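Local coordinates for SusD superfamily protein (Bacteroides fragilis NCTC 9343, PDB 3NQP), which probably binds glycans at the outer membrane as a SusD-family protein, in support of nutrient uptake, at residues A[248-251]-A[252-255]. Numbering follows the deposited sequence.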
ATOM      1  N   LEU A 248      -7.387  16.243  -5.759  1.00 14.85           N
ATOM      2  CA  LEU A 248      -7.259  17.544  -5.129  1.00 16.64           C
ATOM      3  C   LEU A 248      -6.179  18.366  -5.820  1.00 18.27           C
ATOM      4  O   LEU A 248      -5.201  17.828  -6.382  1.00 16.17           O
ATOM      5  CB  LEU A 248      -6.968  17.430  -3.626  1.00 16.30           C
ATOM      6  CG  LEU A 248      -7.859  16.558  -2.747  1.00 15.53           C
ATOM      7  CD1 LEU A 248      -7.456  16.773  -1.262  1.00 12.51           C
ATOM      8  CD2 LEU A 248      -9.393  16.786  -2.995  1.00 14.18           C
ATOM      9  N   ASP A 249      -6.343  19.681  -5.792  1.00 18.55           N
ATOM     10  CA  ASP A 249      -5.299  20.552  -6.322  1.00 18.11           C
ATOM     11  C   ASP A 249      -4.001  20.484  -5.526  1.00 18.26           C
ATOM     12  O   ASP A 249      -2.947  20.638  -6.105  1.00 19.36           O
ATOM     13  CB  ASP A 249      -5.730  22.001  -6.310  1.00 22.15           C
ATOM     14  CG  ASP A 249      -6.739  22.335  -7.396  1.00 26.59           C
ATOM     15  OD1 ASP A 249      -6.911  21.587  -8.393  1.00 32.94           O
ATOM     16  OD2 ASP A 249      -7.363  23.382  -7.220  1.00 30.94           O
ATOM     17  N   ASP A 250      -4.081  20.326  -4.206  1.00 16.35           N
ATOM     18  CA  ASP A 250      -2.882  20.349  -3.336  1.00 16.62           C
ATOM     19  C   ASP A 250      -2.601  18.936  -2.803  1.00 16.23           C
ATOM     20  O   ASP A 250      -3.390  18.381  -2.080  1.00 15.78           O
ATOM     21  CB  ASP A 250      -3.128  21.317  -2.197  1.00 18.93           C
ATOM     22  CG  ASP A 250      -1.913  21.511  -1.284  1.00 27.46           C
ATOM     23  OD1 ASP A 250      -1.316  20.518  -0.830  1.00 40.44           O
ATOM     24  OD2 ASP A 250      -1.607  22.674  -0.933  1.00 48.75           O
ATOM     25  N   PHE A 251      -1.467  18.375  -3.185  1.00 13.64           N
ATOM     26  CA  PHE A 251      -1.031  17.093  -2.721  1.00 14.44           C
ATOM     27  C   PHE A 251      -1.084  16.945  -1.209  1.00 12.96           C
ATOM     28  O   PHE A 251      -1.566  15.926  -0.717  1.00 13.05           O
ATOM     29  CB  PHE A 251       0.384  16.840  -3.222  1.00 13.29           C
ATOM     30  CG  PHE A 251       0.940  15.449  -2.905  1.00 11.41           C
ATOM     31  CD1 PHE A 251       0.571  14.361  -3.639  1.00 12.19           C
ATOM     32  CD2 PHE A 251       1.892  15.282  -1.888  1.00 15.65           C
ATOM     33  CE1 PHE A 251       1.153  13.109  -3.397  1.00  7.26           C
ATOM     34  CE2 PHE A 251       2.474  14.020  -1.632  1.00 12.28           C
ATOM     35  CZ  PHE A 251       2.078  12.943  -2.368  1.00 11.55           C
ATOM     36  N   SER A 252      -0.629  17.947  -0.460  1.00 10.03           N
ATOM     37  CA  SER A 252      -0.571  17.784   1.002  1.00 12.63           C
ATOM     38  C   SER A 252      -1.971  17.658   1.602  1.00 15.11           C
ATOM     39  O   SER A 252      -2.131  17.035   2.626  1.00 15.63           O
ATOM     40  CB  SER A 252       0.166  18.931   1.696  1.00 17.85           C
ATOM     41  OG  SER A 252      -0.520  20.152   1.495  1.00 19.31           O
ATOM     42  N   GLN A 253      -2.972  18.256   0.958  1.00 14.46           N
ATOM     43  CA  GLN A 253      -4.349  18.230   1.475  1.00 16.24           C
ATOM     44  C   GLN A 253      -4.920  16.838   1.367  1.00 15.57           C
ATOM     45  O   GLN A 253      -5.961  16.541   1.987  1.00 16.18           O
ATOM     46  CB  GLN A 253      -5.239  19.197   0.678  1.00 18.18           C
ATOM     47  CG  GLN A 253      -5.035  20.678   1.046  1.00 21.38           C
ATOM     48  CD  GLN A 253      -5.639  20.976   2.400  1.00 26.03           C
ATOM     49  OE1 GLN A 253      -5.041  20.695   3.417  1.00 29.45           O
ATOM     50  NE2 GLN A 253      -6.856  21.514   2.406  1.00 35.86           N
ATOM     51  N   VAL A 254      -4.313  16.011   0.508  1.00 11.67           N
ATOM     52  CA  VAL A 254      -4.796  14.647   0.362  1.00 11.02           C
ATOM     53  C   VAL A 254      -4.701  13.950   1.722  1.00 12.41           C
ATOM     54  O   VAL A 254      -5.607  13.207   2.090  1.00 11.05           O
ATOM     55  CB  VAL A 254      -4.072  13.883  -0.786  1.00 14.63           C
ATOM     56  CG1 VAL A 254      -4.424  12.367  -0.729  1.00 12.21           C
ATOM     57  CG2 VAL A 254      -4.422  14.544  -2.171  1.00 10.04           C
ATOM     58  N   PHE A 255      -3.617  14.207   2.468  1.00 11.72           N
ATOM     59  CA  PHE A 255      -3.252  13.427   3.679  1.00 12.93           C
ATOM     60  C   PHE A 255      -3.593  14.150   4.942  1.00 12.49           C
ATOM     61  O   PHE A 255      -3.589  13.547   6.006  1.00 12.16           O
ATOM     62  CB  PHE A 255      -1.755  13.104   3.661  1.00 11.45           C
ATOM     63  CG  PHE A 255      -1.355  12.539   2.362  1.00 16.21           C
ATOM     64  CD1 PHE A 255      -1.563  11.205   2.113  1.00 10.72           C
ATOM     65  CD2 PHE A 255      -0.877  13.354   1.336  1.00  8.95           C
ATOM     66  CE1 PHE A 255      -1.264  10.661   0.855  1.00  9.36           C
ATOM     67  CE2 PHE A 255      -0.586  12.838   0.101  1.00 12.22           C
ATOM     68  CZ  PHE A 255      -0.782  11.448  -0.139  1.00 11.64           C
TER
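Leu248 lies against the backbone of the helical turn at Gln253 and Val254, its CD1 reaching the carbonyl of Gln253 and the methyl CG2 of Val254, 3.9 Å from that carbon. CG stands anti to the carbonyl carbon, which lays CD1 alongside Gln253 and Val254; Asn259 and Asn262 touch the same side chain, and its backbone is hydrogen-bonded through N to Glu264 OE1 and through O to Arg412 NH1. Asp250 occupies the N-cap position of the short helix 251-255. With CG anti to the backbone N (chi1 -176°), the carboxylate folds forward over the first turn, and OD1 gathers three donors: Ser252 OG at 2.5 Å, very short and of doubtful exact length, Ser252 N in a weak, bent bond of 2.7 Å, and Gln253 N, which splits its N-H weakly between OD1 and Asp250 O. Together these donors would tend to stabilise the negative charge of the carboxylate. Beside it, Asp250 CB rests on Gln253 CG at 3.8 Å, while Gln253 OE1 is hydrogen-bonded to Asn256 ND2. This N-capped turn lies in the connection between helix 228-241 and strand 265-269 of the largely helical SusD-type fold. Phe251 O accepts Val254 N at 3.0 Å, an i to i+3 bond of the turn. The ring of Phe251 offers a face to the edge of Phe255, a T-shaped pair with centroids 5.0 Å apart and planes at 63°; Phe255 CE2 comes within 3.6 Å of Phe251 CZ, displaced toward the rim. Val254 CG1 sits over the centre of one Phe255 face. Helix 333-337 packs on Phe251, whereas Ile378 and Arg381 of strand 377-381 touch both Val254 and Phe255.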